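Local coordinates for protein putative tryptophan halogenase (PDB 6Y1W) that is a flavin-dependent halogenase that probably binds FAD and, as in its relatives, uses the flavin to install halogen on an organic substrate, at residues D216-C221 with A226-Q231; V20-G25 with A203-D208. All coordinates share one frame; numbering follows the deposited sequence.

Contact 1: D216-C221 with A226-Q231; sequences DLFLDC and ALLIGQ
Asp220 OD2 is gripped by two successive backbone amides of helix 227-232. Ile229 N lies 2.8 Å from Asp220 OD2 in a nearly straight bond (170°), aimed at the anti lone pair of OD2. Leu228 N, 2.9 Å from Asp220 OD2, comes in from above the carboxylate plane with a more bent geometry (136°). With CG anti to the backbone N (chi1 -169°), the acid extends across to the N-H groups of Leu228 and Ile229, where its negative charge would be eased by these donors. Asp220 OD1 is hydrogen-bonded to the Thr222 hydroxyl, whose OG1 also bonds Leu227 N. Strand 217-220 belongs to the parallel part of the Rossmann-type sheet, between strands 18-22 and 333-335, and the short helical segment that follows runs almost at right angles to it. This segment includes a pi-type turn, Gln231 N bonding Ala226 O at 2.8 Å. Two carbons also press on the carboxylate: Ile229 CG2 and Leu228 CB, each 3.4 Å from Asp220 OD2. Farther down the strand, Leu228 CD1 lies 3.8 Å from Phe218 CB, set obliquely to the ring. Ala22 and Cys333 also touch Leu228, while Leu227 borders the bound meso-2,3-butanediol.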
loop_
_atom_site.group_PDB
_atom_site.type_symbol
_atom_site.label_atom_id
_atom_site.label_comp_id
_atom_site.label_asym_id
_atom_site.label_seq_id
_atom_site.Cartn_x
_atom_site.Cartn_y
_atom_site.Cartn_z
ATOM N N ASP A 216 -25.253 -19.933 9.507
ATOM C CA ASP A 216 -24.612 -20.065 8.205
ATOM C C ASP A 216 -23.135 -19.715 8.254
ATOM O O ASP A 216 -22.343 -20.271 7.490
ATOM C CB ASP A 216 -25.313 -19.167 7.173
ATOM C CG ASP A 216 -26.802 -19.461 7.081
ATOM O OD1 ASP A 216 -27.164 -20.658 6.993
ATOM O OD2 ASP A 216 -27.609 -18.503 7.152
ATOM N N LEU A 217 -22.778 -18.761 9.091
ATOM C CA LEU A 217 -21.404 -18.297 9.231
ATOM C C LEU A 217 -21.174 -18.171 10.718
ATOM O O LEU A 217 -22.041 -17.667 11.429
ATOM C CB LEU A 217 -21.194 -16.960 8.542
ATOM C CG LEU A 217 -19.829 -16.315 8.727
ATOM C CD1 LEU A 217 -18.786 -17.047 7.859
ATOM C CD2 LEU A 217 -19.960 -14.855 8.280
ATOM N N PHE A 218 -20.026 -18.639 11.175
ATOM C CA PHE A 218 -19.708 -18.695 12.587
ATOM C C PHE A 218 -18.438 -17.897 12.809
ATOM O O PHE A 218 -17.449 -18.119 12.112
ATOM C CB PHE A 218 -19.494 -20.138 13.055
ATOM C CG PHE A 218 -20.789 -20.944 13.061
ATOM C CD1 PHE A 218 -21.287 -21.471 11.886
ATOM C CD2 PHE A 218 -21.529 -21.078 14.241
ATOM C CE1 PHE A 218 -22.479 -22.162 11.890
ATOM C CE2 PHE A 218 -22.711 -21.782 14.255
ATOM C CZ PHE A 218 -23.183 -22.334 13.088
ATOM N N LEU A 219 -18.447 -17.022 13.798
ATOM C CA LEU A 219 -17.218 -16.320 14.167
ATOM C C LEU A 219 -16.678 -16.929 15.452
ATOM O O LEU A 219 -17.378 -16.951 16.478
ATOM C CB LEU A 219 -17.473 -14.829 14.371
ATOM C CG LEU A 219 -18.207 -14.116 13.217
ATOM C CD1 LEU A 219 -18.281 -12.594 13.502
ATOM C CD2 LEU A 219 -17.574 -14.439 11.866
ATOM N N ASP A 220 -15.421 -17.395 15.425
ATOM C CA ASP A 220 -14.823 -18.004 16.621
ATOM C C ASP A 220 -14.111 -16.924 17.425
ATOM O O ASP A 220 -13.036 -16.450 17.046
ATOM C CB ASP A 220 -13.843 -19.116 16.250
ATOM C CG ASP A 220 -13.436 -19.923 17.455
ATOM O OD1 ASP A 220 -13.652 -19.433 18.603
ATOM O OD2 ASP A 220 -12.861 -21.007 17.282
ATOM N N CYS A 221 -14.784 -16.462 18.476
ATOM C CA CYS A 221 -14.228 -15.512 19.434
ATOM C C CYS A 221 -14.028 -16.168 20.796
ATOM O O CYS A 221 -14.182 -15.522 21.842
ATOM C CB CYS A 221 -15.134 -14.285 19.550
ATOM S SG CYS A 221 -15.290 -13.409 18.004
ATOM N N ALA A 226 -10.455 -21.759 21.279
ATOM C CA ALA A 226 -10.610 -21.989 19.844
ATOM C C ALA A 226 -11.551 -23.162 19.571
ATOM O O ALA A 226 -11.225 -24.103 18.838
ATOM C CB ALA A 226 -9.260 -22.187 19.146
ATOM N N LEU A 227 -12.735 -23.088 20.165
ATOM C CA LEU A 227 -13.678 -24.208 20.093
ATOM C C LEU A 227 -14.034 -24.572 18.653
ATOM O O LEU A 227 -14.281 -25.746 18.336
ATOM C CB LEU A 227 -14.946 -23.854 20.847
ATOM C CG LEU A 227 -14.879 -23.523 22.336
ATOM C CD1 LEU A 227 -16.284 -23.311 22.861
ATOM C CD2 LEU A 227 -14.202 -24.656 23.086
ATOM N N LEU A 228 -14.148 -23.577 17.782
ATOM C CA LEU A 228 -14.555 -23.857 16.410
ATOM C C LEU A 228 -13.364 -24.052 15.469
ATOM O O LEU A 228 -13.252 -25.094 14.812
ATOM C CB LEU A 228 -15.481 -22.739 15.891
ATOM C CG LEU A 228 -16.664 -22.365 16.804
ATOM C CD1 LEU A 228 -17.559 -21.302 16.098
ATOM C CD2 LEU A 228 -17.498 -23.560 17.162
ATOM N N ILE A 229 -12.478 -23.049 15.367
ATOM C CA ILE A 229 -11.416 -23.098 14.375
ATOM C C ILE A 229 -10.400 -24.157 14.758
ATOM O O ILE A 229 -9.788 -24.779 13.877
ATOM C CB ILE A 229 -10.776 -21.701 14.217
ATOM C CG1 ILE A 229 -9.886 -21.600 12.971
ATOM C CG2 ILE A 229 -10.006 -21.295 15.495
ATOM C CD1 ILE A 229 -10.649 -21.461 11.628
ATOM N N GLY A 230 -10.243 -24.403 16.060
ATOM C CA GLY A 230 -9.261 -25.361 16.545
ATOM C C GLY A 230 -9.838 -26.706 16.912
ATOM O O GLY A 230 -9.518 -27.720 16.276
ATOM N N GLN A 231 -10.695 -26.734 17.928
ATOM C CA GLN A 231 -11.140 -28.024 18.451
ATOM C C GLN A 231 -12.025 -28.767 17.459
ATOM O O GLN A 231 -12.012 -30.003 17.431
ATOM C CB GLN A 231 -11.884 -27.832 19.763
ATOM C CG GLN A 231 -10.986 -27.175 20.845
ATOM C CD GLN A 231 -11.559 -27.250 22.237
ATOM O OE1 GLN A 231 -12.222 -28.218 22.602
ATOM N NE2 GLN A 231 -11.279 -26.242 23.047
#

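Contact 2: V20-G25 with A203-D208; sequences VIAGGG and AALVLD
Strands 20-22 and 203-207 are well splayed, neither parallel nor antiparallel, with no hydrogen bond between them, Val20 CA lying 8.7 Å from Ala204 CA and Ala22 CA 8.6 Å from Leu205 CA, so that side chains alone span the gap. Leu205 does the spanning. Its CD1 methyl meets Val20 CG1 at 3.7 Å and lies more loosely against Ala22 CB at 4.3 Å, so one branch of the leucine touches two residues that project from the same side of strand 18-22. The extended leucine chain, with CD1 anti to CA, carries that methyl well out from its strand; Val20 meets it with CG1, the branch anti to the backbone N (chi1 175°), and the two side chains run past each other in opposite directions. Phe218 packs against both Val20 and Leu205, Ile213 adds to the cover of Val20, and Ile190 to that of Leu205.

This is the layering of a Rossmann-type flavoprotein domain: strand 18-22 lies within the parallel sheet, and strand 202-207 is the middle member of an antiparallel meander, 184-195, 202-207 and 212-214, that folds over one face of it. A classic beta bulge at Ala203 and Ala204, opposite strand 184-195, interrupts the regular pairing just before Leu205. Ile21 points away from the meander and packs on Ile45 and Leu47 of strand 44-49. Beyond Ala22 the chain enters the glycine-rich turn predicted to bind FAD, which fits the GxGxxG pattern. Gly23 adopts a backbone conformation there (phi 105°) in which a CB would run into the carbonyl O of Ala22, and it touches a bound meso-2,3-butanediol.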
loop_
_atom_site.group_PDB
_atom_site.type_symbol
_atom_site.label_atom_id
_atom_site.label_comp_id
_atom_site.label_asym_id
_atom_site.label_seq_id
_atom_site.Cartn_x
_atom_site.Cartn_y
_atom_site.Cartn_z
ATOM N N VAL A 20 -23.507 -16.578 13.720
ATOM C CA VAL A 20 -23.420 -16.972 15.119
ATOM C C VAL A 20 -22.003 -16.638 15.601
ATOM O O VAL A 20 -21.022 -17.076 14.989
ATOM C CB VAL A 20 -23.731 -18.463 15.306
ATOM C CG1 VAL A 20 -23.498 -18.849 16.747
ATOM C CG2 VAL A 20 -25.178 -18.738 14.886
ATOM N N ILE A 21 -21.905 -15.859 16.669
ATOM C CA ILE A 21 -20.624 -15.437 17.255
ATOM C C ILE A 21 -20.419 -16.250 18.524
ATOM O O ILE A 21 -21.225 -16.184 19.459
ATOM C CB ILE A 21 -20.633 -13.929 17.556
ATOM C CG1 ILE A 21 -20.825 -13.174 16.241
ATOM C CG2 ILE A 21 -19.302 -13.481 18.218
ATOM C CD1 ILE A 21 -21.098 -11.677 16.393
ATOM N N ALA A 22 -19.373 -17.052 18.563
ATOM C CA ALA A 22 -19.079 -17.888 19.732
ATOM C C ALA A 22 -18.068 -17.163 20.599
ATOM O O ALA A 22 -16.929 -16.972 20.177
ATOM C CB ALA A 22 -18.547 -19.257 19.304
ATOM N N GLY A 23 -18.500 -16.718 21.777
ATOM C CA GLY A 23 -17.635 -15.968 22.665
ATOM C C GLY A 23 -17.965 -14.486 22.689
ATOM O O GLY A 23 -18.368 -13.893 21.685
ATOM N N GLY A 24 -17.757 -13.875 23.855
ATOM C CA GLY A 24 -18.013 -12.466 24.051
ATOM C C GLY A 24 -16.701 -11.726 24.153
ATOM O O GLY A 24 -15.828 -11.882 23.292
ATOM N N GLY A 25 -16.562 -10.944 25.220
ATOM C CA GLY A 25 -15.408 -10.157 25.478
ATOM C C GLY A 25 -15.222 -9.139 24.361
ATOM O O GLY A 25 -16.132 -8.782 23.623
ATOM N N ALA A 203 -22.491 -26.628 11.490
ATOM C CA ALA A 203 -23.944 -26.551 11.339
ATOM C C ALA A 203 -24.647 -25.847 12.498
ATOM O O ALA A 203 -25.605 -25.098 12.271
ATOM C CB ALA A 203 -24.534 -27.959 11.181
ATOM N N ALA A 204 -24.202 -26.061 13.735
ATOM C CA ALA A 204 -24.900 -25.498 14.880
ATOM C C ALA A 204 -24.022 -25.631 16.106
ATOM O O ALA A 204 -23.142 -26.495 16.167
ATOM C CB ALA A 204 -26.241 -26.204 15.137
ATOM N N LEU A 205 -24.300 -24.794 17.096
ATOM C CA LEU A 205 -23.745 -24.985 18.425
ATOM C C LEU A 205 -24.824 -25.597 19.306
ATOM O O LEU A 205 -26.024 -25.359 19.102
ATOM C CB LEU A 205 -23.269 -23.674 19.056
ATOM C CG LEU A 205 -22.403 -22.781 18.166
ATOM C CD1 LEU A 205 -22.147 -21.486 18.918
ATOM C CD2 LEU A 205 -21.079 -23.456 17.761
ATOM N N VAL A 206 -24.399 -26.445 20.239
ATOM C CA VAL A 206 -25.307 -27.019 21.223
ATOM C C VAL A 206 -24.823 -26.626 22.607
ATOM O O VAL A 206 -23.684 -26.942 22.980
ATOM C CB VAL A 206 -25.422 -28.544 21.087
ATOM C CG1 VAL A 206 -26.453 -29.046 22.094
ATOM C CG2 VAL A 206 -25.842 -28.920 19.664
ATOM N N LEU A 207 -25.674 -25.924 23.362
ATOM C CA LEU A 207 -25.310 -25.464 24.694
ATOM C C LEU A 207 -25.468 -26.581 25.722
ATOM O O LEU A 207 -26.050 -27.638 25.457
ATOM C CB LEU A 207 -26.157 -24.260 25.119
ATOM C CG LEU A 207 -26.146 -23.067 24.150
ATOM C CD1 LEU A 207 -26.864 -21.868 24.747
ATOM C CD2 LEU A 207 -24.725 -22.690 23.756
ATOM N N ASP A 208 -24.982 -26.309 26.938
ATOM C CA ASP A 208 -25.039 -27.327 27.979
ATOM C C ASP A 208 -26.467 -27.680 28.375
ATOM O O ASP A 208 -26.690 -28.767 28.913
ATOM C CB ASP A 208 -24.294 -26.846 29.227
ATOM C CG ASP A 208 -22.792 -26.977 29.104
ATOM O OD1 ASP A 208 -22.317 -27.648 28.154
ATOM O OD2 ASP A 208 -22.088 -26.409 29.971
#

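How the contacts relate
From the N terminus, strand 18-22 comes first and is followed by some 180 residues before strand 202-207 of the meander comes back over it, where contact 2 closes this long loop. Only then does the chain turn through 212-214 into strand 217-220, and contact 1 closes a short local loop with the following helix. The two are therefore in series, neither enclosing nor crossing the other, yet their centres lie 8 Å apart. Strands 18-22 and 217-220 are sheet neighbours, with probable hydrogen bonds from Leu219 N to Val20 O and Cys221 N to Ala22 O, both 2.8 Å. Leu228 CD2 meets Leu205 CD2 at 3.6 Å, joining helix to meander.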